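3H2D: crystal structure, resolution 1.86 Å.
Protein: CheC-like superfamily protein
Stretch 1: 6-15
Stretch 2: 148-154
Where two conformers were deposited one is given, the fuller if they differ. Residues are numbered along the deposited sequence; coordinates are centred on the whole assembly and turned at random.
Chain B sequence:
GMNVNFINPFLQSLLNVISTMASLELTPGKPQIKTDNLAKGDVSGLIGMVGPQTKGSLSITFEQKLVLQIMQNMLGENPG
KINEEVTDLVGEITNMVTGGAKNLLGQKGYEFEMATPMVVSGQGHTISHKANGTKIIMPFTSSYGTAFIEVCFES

Stretch 1 (6-15) FINPFLQSLL
Stretch 2 148-154: FIEVCFE

A helix near the start of the chain packs across the final strand, joining residues at least 135 positions apart in sequence. Stretch 1 is helical through Leu-15 and beyond, with phi/psi averaging about -62/-43 over Asn-8 to Leu-15; Phe-6 (-60/-19) and Ile-7 (-79/-21) lead into it. Stretch 2 is an extended strand from Phe-148 to Phe-153, with phi between -109° and -146° and psi between 132° and 151°. The two axes approach to 9.5 Å and run roughly antiparallel, their N-to-C directions differing by 149°. The register is set by two pairs: Ile-7 CA lies 6.7 Å from Val-151 CA, and Leu-11 CA lies 7.6 Å from Ile-149 CA.

The alternation of the strand decides what meets the helix. Ile-149, Val-151 and Phe-153 direct their CA-to-CB bonds toward it, whereas those of Phe-148 and Glu-150 point away. On the helix, Phe-10 and Leu-14, one turn apart, point toward the strand, while Gln-12 points away and remains exposed. No hydrogen bond crosses between the stretches; the contact, burying 375 Å² in total, rests on the fit of apolar side chains.

Ile-149 is the main bump, with 104 Å² covered by stretch 1. In its m,t rotamer (chi1 -73°, chi2 168°), it extends CD1 into a hollow formed by the helix backbone and neighbouring side chains. Leu-14, t,p, brings CD2 to 3.5 Å from Ile-149 CD1. Ile-149 CD1 also lies 3.8 Å from Phe-10 O, 4.4 Å from Phe-10 CB and 4.0 Å from Leu-11 N, so the strand side chain reaches the helix main chain itself. The other branch is also used: Ile-149 CG2 meets Ile-7 CD1 at 3.9 Å. Ile-7 starts out sideways, but its t,t rotamer (chi1 -159°, chi2 160°) brings the end of the side chain nearer the strand.

Val-151, with chi1 at 84° (p), abuts both Ile-7 and Phe-10. Val-151 CG1 lies 4.5 Å from Ile-7 CG1, while Val-151 CG2 sits over one face of the Phe-10 ring, 4.1 Å from Phe-10 CE2. The ring, at chi1 -60° (m) and chi2 -86°, thus turns one face to the Val-151 CG2 methyl. Farther along the strand, Phe-153, also m (chi1 -76°, chi2 -74°), brings its CZ to 4.2 Å from Phe-10 CZ, which lies at the edge of the Phe-153 ring, near its plane.

The helix holds its own shape through backbone hydrogen bonds from Leu-11 N to Ile-7 O (2.9 Å), Gln-12 N to Asn-8 O (2.8 Å) and Leu-14 N to Phe-10 O (2.9 Å); Phe-10 N to Ile-7 O (3.0 Å) is weak. Ser-13, m, donates from OG to Pro-9 O at 2.7 Å, satisfying its hydroxyl within the helix.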

# COMPACT_ATOMS: atom_id res chain seq x y z
N PHE B 6 -10.23 18.08 -0.77
CA PHE B 6 -8.91 17.58 -1.14
C PHE B 6 -8.96 16.31 -1.96
O PHE B 6 -7.98 15.96 -2.63
CB PHE B 6 -7.97 17.45 0.08
CG PHE B 6 -7.32 18.73 0.46
CD1 PHE B 6 -6.24 19.21 -0.25
CD2 PHE B 6 -7.81 19.50 1.52
CE1 PHE B 6 -5.66 20.48 0.07
CE2 PHE B 6 -7.23 20.75 1.87
CZ PHE B 6 -6.15 21.23 1.13
N ILE B 7 -10.09 15.58 -1.95
CA ILE B 7 -10.21 14.40 -2.77
C ILE B 7 -10.51 14.75 -4.23
O ILE B 7 -10.29 13.94 -5.10
CB ILE B 7 -11.24 13.38 -2.17
CG1 ILE B 7 -10.97 11.96 -2.73
CG2 ILE B 7 -12.68 13.84 -2.38
CD1 ILE B 7 -11.55 10.87 -1.90
N ASN B 8 -11.04 15.95 -4.48
CA ASN B 8 -11.52 16.33 -5.80
C ASN B 8 -10.48 16.18 -6.94
O ASN B 8 -10.82 15.64 -7.97
CB ASN B 8 -12.15 17.73 -5.81
CG ASN B 8 -13.44 17.78 -5.00
OD1 ASN B 8 -13.98 16.74 -4.67
ND2 ASN B 8 -13.94 18.97 -4.71
N PRO B 9 -9.23 16.64 -6.75
CA PRO B 9 -8.18 16.41 -7.79
C PRO B 9 -7.94 14.94 -8.15
O PRO B 9 -7.63 14.60 -9.33
CB PRO B 9 -6.93 17.02 -7.15
CG PRO B 9 -7.43 17.91 -6.11
CD PRO B 9 -8.73 17.45 -5.63
N PHE B 10 -8.07 14.07 -7.15
CA PHE B 10 -7.93 12.64 -7.35
C PHE B 10 -9.15 12.08 -8.08
O PHE B 10 -9.01 11.31 -9.06
CB PHE B 10 -7.72 11.94 -5.99
CG PHE B 10 -6.50 12.40 -5.26
CD1 PHE B 10 -5.27 11.81 -5.51
CD2 PHE B 10 -6.56 13.46 -4.34
CE1 PHE B 10 -4.10 12.25 -4.82
CE2 PHE B 10 -5.42 13.90 -3.68
CZ PHE B 10 -4.18 13.29 -3.92
N LEU B 11 -10.33 12.48 -7.64
CA LEU B 11 -11.61 12.18 -8.32
C LEU B 11 -11.56 12.55 -9.81
O LEU B 11 -11.88 11.75 -10.68
CB LEU B 11 -12.72 12.95 -7.63
CG LEU B 11 -14.12 13.11 -8.24
CD1 LEU B 11 -14.64 11.80 -8.70
CD2 LEU B 11 -15.06 13.73 -7.17
N GLN B 12 -11.17 13.80 -10.08
CA GLN B 12 -11.18 14.31 -11.45
C GLN B 12 -10.19 13.52 -12.31
O GLN B 12 -10.48 13.16 -13.44
CB GLN B 12 -10.85 15.79 -11.43
CG GLN B 12 -11.95 16.64 -10.74
CD GLN B 12 -11.50 18.07 -10.30
OE1 GLN B 12 -10.39 18.56 -10.65
NE2 GLN B 12 -12.37 18.74 -9.51
N SER B 13 -9.02 13.24 -11.74
CA SER B 13 -7.98 12.54 -12.47
C SER B 13 -8.42 11.10 -12.79
O SER B 13 -8.14 10.63 -13.89
CB SER B 13 -6.62 12.58 -11.74
OG SER B 13 -6.24 13.93 -11.54
N LEU B 14 -9.07 10.42 -11.85
CA LEU B 14 -9.54 9.06 -12.07
C LEU B 14 -10.60 9.09 -13.17
O LEU B 14 -10.59 8.24 -14.05
CB LEU B 14 -10.10 8.43 -10.78
CG LEU B 14 -10.62 6.99 -10.93
CD1 LEU B 14 -9.50 5.95 -11.34
CD2 LEU B 14 -11.37 6.55 -9.67
N LEU B 15 -11.51 10.05 -13.09
CA LEU B 15 -12.59 10.12 -14.08
C LEU B 15 -11.98 10.42 -15.46
O LEU B 15 -12.42 9.87 -16.47
CB LEU B 15 -13.64 11.16 -13.69
CG LEU B 15 -14.54 10.88 -12.48
CD1 LEU B 15 -15.61 11.99 -12.43
CD2 LEU B 15 -15.16 9.47 -12.51
N PHE B 148 -13.41 2.44 -5.29
CA PHE B 148 -13.28 3.42 -4.21
C PHE B 148 -11.94 4.11 -4.29
O PHE B 148 -10.92 3.47 -4.57
CB PHE B 148 -13.33 2.74 -2.82
CG PHE B 148 -14.54 1.93 -2.58
CD1 PHE B 148 -14.54 0.60 -2.88
CD2 PHE B 148 -15.66 2.49 -2.00
CE1 PHE B 148 -15.65 -0.17 -2.61
CE2 PHE B 148 -16.76 1.73 -1.74
CZ PHE B 148 -16.77 0.41 -2.05
N ILE B 149 -11.94 5.43 -4.06
CA ILE B 149 -10.72 6.16 -3.79
C ILE B 149 -10.76 6.53 -2.32
O ILE B 149 -11.78 6.94 -1.81
CB ILE B 149 -10.58 7.48 -4.59
CG1 ILE B 149 -10.26 7.24 -6.03
CG2 ILE B 149 -9.45 8.33 -4.00
CD1 ILE B 149 -10.42 8.54 -6.91
N GLU B 150 -9.64 6.33 -1.65
CA GLU B 150 -9.43 6.85 -0.32
C GLU B 150 -8.12 7.65 -0.26
O GLU B 150 -7.07 7.17 -0.72
CB GLU B 150 -9.45 5.73 0.72
CG GLU B 150 -9.35 6.23 2.16
CD GLU B 150 -9.56 5.19 3.26
OE1 GLU B 150 -9.92 4.02 2.96
OE2 GLU B 150 -9.36 5.57 4.45
N VAL B 151 -8.18 8.85 0.32
CA VAL B 151 -6.97 9.62 0.60
C VAL B 151 -6.88 9.98 2.09
O VAL B 151 -7.90 10.12 2.78
CB VAL B 151 -6.87 10.90 -0.30
CG1 VAL B 151 -7.66 12.06 0.28
CG2 VAL B 151 -5.43 11.31 -0.47
N CYS B 152 -5.67 10.12 2.59
CA CYS B 152 -5.45 10.53 4.00
C CYS B 152 -4.21 11.36 4.03
O CYS B 152 -3.23 11.00 3.39
CB CYS B 152 -5.27 9.32 4.87
SG CYS B 152 -5.29 9.70 6.64
N PHE B 153 -4.23 12.49 4.74
CA PHE B 153 -3.02 13.33 4.88
C PHE B 153 -2.88 13.73 6.32
O PHE B 153 -3.89 14.00 6.98
CB PHE B 153 -3.15 14.60 4.07
CG PHE B 153 -2.95 14.41 2.60
CD1 PHE B 153 -1.68 14.18 2.07
CD2 PHE B 153 -4.03 14.48 1.73
CE1 PHE B 153 -1.49 14.00 0.71
CE2 PHE B 153 -3.86 14.31 0.36
CZ PHE B 153 -2.58 14.07 -0.14
N GLU B 154 -1.63 13.76 6.79
CA GLU B 154 -1.22 14.40 8.04
C GLU B 154 -0.74 15.82 7.69
O GLU B 154 0.04 15.99 6.70
CB GLU B 154 -0.04 13.66 8.66
CG GLU B 154 -0.42 12.35 9.29
CD GLU B 154 0.75 11.64 10.02
OE1 GLU B 154 1.91 12.15 9.99
OE2 GLU B 154 0.48 10.57 10.62